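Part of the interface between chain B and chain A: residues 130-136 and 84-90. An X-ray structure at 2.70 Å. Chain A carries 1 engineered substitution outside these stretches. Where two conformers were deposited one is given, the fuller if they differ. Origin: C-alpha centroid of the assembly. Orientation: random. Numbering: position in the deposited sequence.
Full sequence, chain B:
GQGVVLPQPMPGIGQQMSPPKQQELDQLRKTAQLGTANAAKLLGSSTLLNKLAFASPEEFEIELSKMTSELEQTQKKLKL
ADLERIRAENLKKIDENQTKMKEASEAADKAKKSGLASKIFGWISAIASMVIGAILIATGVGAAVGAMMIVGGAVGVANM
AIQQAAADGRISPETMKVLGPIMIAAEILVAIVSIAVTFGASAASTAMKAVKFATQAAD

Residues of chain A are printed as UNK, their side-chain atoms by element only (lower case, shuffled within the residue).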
# COMPACT_ATOMS: atom_id res chain seq x y z
N MSE B 130 5.69 -1.56 -9.42
CA MSE B 130 6.59 -2.62 -9.05
C MSE B 130 5.90 -3.61 -8.15
O MSE B 130 6.13 -4.83 -8.26
CB MSE B 130 7.81 -2.14 -8.30
CG MSE B 130 8.37 -3.26 -7.38
SE MSE B 130 9.49 -2.36 -6.08
CE MSE B 130 10.27 -0.79 -7.08
N VAL B 131 5.09 -3.10 -7.21
CA VAL B 131 4.37 -3.99 -6.29
C VAL B 131 3.51 -5.00 -7.08
O VAL B 131 3.44 -6.16 -6.73
CB VAL B 131 3.52 -3.19 -5.26
CG1 VAL B 131 2.79 -4.12 -4.33
CG2 VAL B 131 4.42 -2.27 -4.45
N ILE B 132 2.92 -4.58 -8.20
CA ILE B 132 2.25 -5.57 -9.06
C ILE B 132 3.20 -6.64 -9.53
O ILE B 132 2.91 -7.81 -9.44
CB ILE B 132 1.58 -4.92 -10.28
CG1 ILE B 132 0.25 -4.31 -9.86
CG2 ILE B 132 1.30 -5.95 -11.35
CD1 ILE B 132 -0.20 -3.23 -10.82
N GLY B 133 4.36 -6.22 -10.02
CA GLY B 133 5.47 -7.14 -10.33
C GLY B 133 5.85 -8.09 -9.21
O GLY B 133 5.91 -9.29 -9.40
N ALA B 134 6.03 -7.54 -8.01
CA ALA B 134 6.36 -8.35 -6.83
C ALA B 134 5.30 -9.40 -6.54
O ALA B 134 5.61 -10.54 -6.11
CB ALA B 134 6.58 -7.46 -5.62
N ILE B 135 4.06 -9.03 -6.79
CA ILE B 135 2.92 -9.97 -6.61
C ILE B 135 2.90 -11.09 -7.64
O ILE B 135 2.68 -12.25 -7.30
CB ILE B 135 1.58 -9.22 -6.60
CG1 ILE B 135 1.48 -8.40 -5.30
CG2 ILE B 135 0.44 -10.19 -6.80
CD1 ILE B 135 0.24 -7.56 -5.17
N LEU B 136 3.24 -10.76 -8.88
CA LEU B 136 3.50 -11.81 -9.91
C LEU B 136 4.65 -12.77 -9.58
O LEU B 136 4.49 -13.98 -9.69
CB LEU B 136 3.82 -11.17 -11.25
CG LEU B 136 2.59 -10.66 -11.98
CD1 LEU B 136 3.02 -9.60 -12.99
CD2 LEU B 136 1.84 -11.81 -12.64
N UNK A 84 -2.95 3.98 -5.23
CA UNK A 84 -2.58 2.98 -6.22
C UNK A 84 -2.66 1.55 -5.62
O UNK A 84 -3.37 0.69 -6.15
c UNK A 84 -1.18 3.23 -6.80
o UNK A 84 -1.09 4.49 -7.49
N UNK A 85 -1.98 1.29 -4.53
CA UNK A 85 -2.08 -0.05 -3.95
C UNK A 85 -3.53 -0.38 -3.57
O UNK A 85 -3.98 -1.45 -3.80
c UNK A 85 -2.02 -3.26 -0.58
c UNK A 85 -1.18 -1.64 -2.15
o UNK A 85 -1.15 -5.57 -0.58
c UNK A 85 -2.00 -1.96 -1.10
c UNK A 85 -1.17 -4.23 -1.07
c UNK A 85 -1.16 -0.24 -2.74
c UNK A 85 -0.37 -2.61 -2.64
c UNK A 85 -0.34 -3.90 -2.12
N UNK A 86 -4.26 0.55 -3.00
CA UNK A 86 -5.68 0.30 -2.73
C UNK A 86 -6.48 -0.15 -3.95
O UNK A 86 -7.21 -1.13 -3.89
N UNK A 87 -6.33 0.56 -5.08
CA UNK A 87 -7.01 0.16 -6.33
C UNK A 87 -6.75 -1.29 -6.71
O UNK A 87 -7.66 -2.00 -7.11
c UNK A 87 -6.60 1.06 -7.51
N UNK A 88 -5.52 -1.73 -6.56
CA UNK A 88 -5.12 -3.10 -6.91
C UNK A 88 -5.84 -4.06 -6.02
O UNK A 88 -6.03 -5.19 -6.39
c UNK A 88 -2.76 -2.41 -7.68
c UNK A 88 -0.84 -4.33 -6.35
c UNK A 88 -3.61 -3.30 -6.78
se UNK A 88 -0.86 -2.50 -7.14
N UNK A 89 -6.25 -3.63 -4.85
CA UNK A 89 -6.99 -4.52 -3.95
C UNK A 89 -8.48 -4.39 -4.12
O UNK A 89 -9.24 -5.15 -3.52
c UNK A 89 -6.66 -4.20 -2.48
c UNK A 89 -3.85 -6.30 -4.10
se UNK A 89 -4.66 -6.26 -2.31
c UNK A 89 -5.19 -4.36 -2.13
N UNK A 90 -8.92 -3.41 -4.90
CA UNK A 90 -10.31 -3.24 -5.18
C UNK A 90 -10.43 -2.45 -6.48
O UNK A 90 -10.58 -1.22 -6.48
c UNK A 90 -12.49 -2.41 -4.20
o UNK A 90 -13.17 -2.02 -3.22
c UNK A 90 -10.99 -2.52 -4.03
o UNK A 90 -12.97 -2.74 -5.32

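Position 84 of chain A carries two side-chain atoms, one carbon and one oxygen. The carbon is bonded to CA and the oxygen ends the chain, with no branch. Neither touches the chain B stretch: the nearer of the two, CB, is 7.7 Å from CD1 of Ile B132. The residue is serine, and the hydroxyl of Ser A84 is hydrogen-bonded elsewhere in the structure.

Position 85 has seven carbons and one oxygen. One carbon leads from CA to a flat ring of six, and the oxygen sits on the ring carbon farthest from the backbone. A ring carbon lies 3.8 Å from CG1 of Val B131, and that methyl is near the ring plane, an edge contact. The ring and its oxygen identify tyrosine, and the carbon in contact is CE1. With chi1 at -177° (t), the ring of Tyr A85 extends so that its end comes nearer to the chain B stretch although its CA-to-CB bond points sideways.

Position 86 has no side-chain atoms and makes no contact with the chain B stretch; it is therefore glycine. Position 87 has a single carbon, out of reach of the chain B stretch, which makes it alanine.

Position 88 shows three carbons and one selenium in an unbranched chain: two carbons, the selenium, then a terminal carbon. The selenium lies 3.5 Å from CG1 of Ile B132, while the terminal carbon is 3.6 Å from CD1 of Ile B135 and 4.2 Å from CG1 of Val B131. This is selenomethionine, standing at a methionine position. Met A88 points its CA-to-CB bond toward the chain B stretch.

Position 89 has the same composition and connectivity, and its terminal carbon reaches 4.4 Å from CD1 of Ile B135. It too is selenomethionine. The CA-to-CB bond of Met A89 points sideways, yet its end comes nearer.

Position 90 has two carbons, the second bearing two oxygens: a carboxylate one carbon from CA. It lies beyond the helix and takes no part in the contact. The residue is aspartate.

The contact is wholly apolar, with no hydrogen bond across it. The two helix axes approach to 11.1 Å with their N-to-C directions 42° apart, a separation bridged by side chains. On chain B, Val B131 and Ile B135 are one helical turn apart, as the bond from Ile B135 N to Val B131 O (2.9 Å) confirms, and both point toward the other helix; Ile B132 adds its side-chain end beside them. Met A88 has the largest share, 68 of the 207 Å² buried in total, because its long chain touches all three aliphatic residues. Tyr A85 and Met A89 extend the packing at Val B131 and Ile B135 respectively.

Chain A, residues 84-90: SYGAMMD
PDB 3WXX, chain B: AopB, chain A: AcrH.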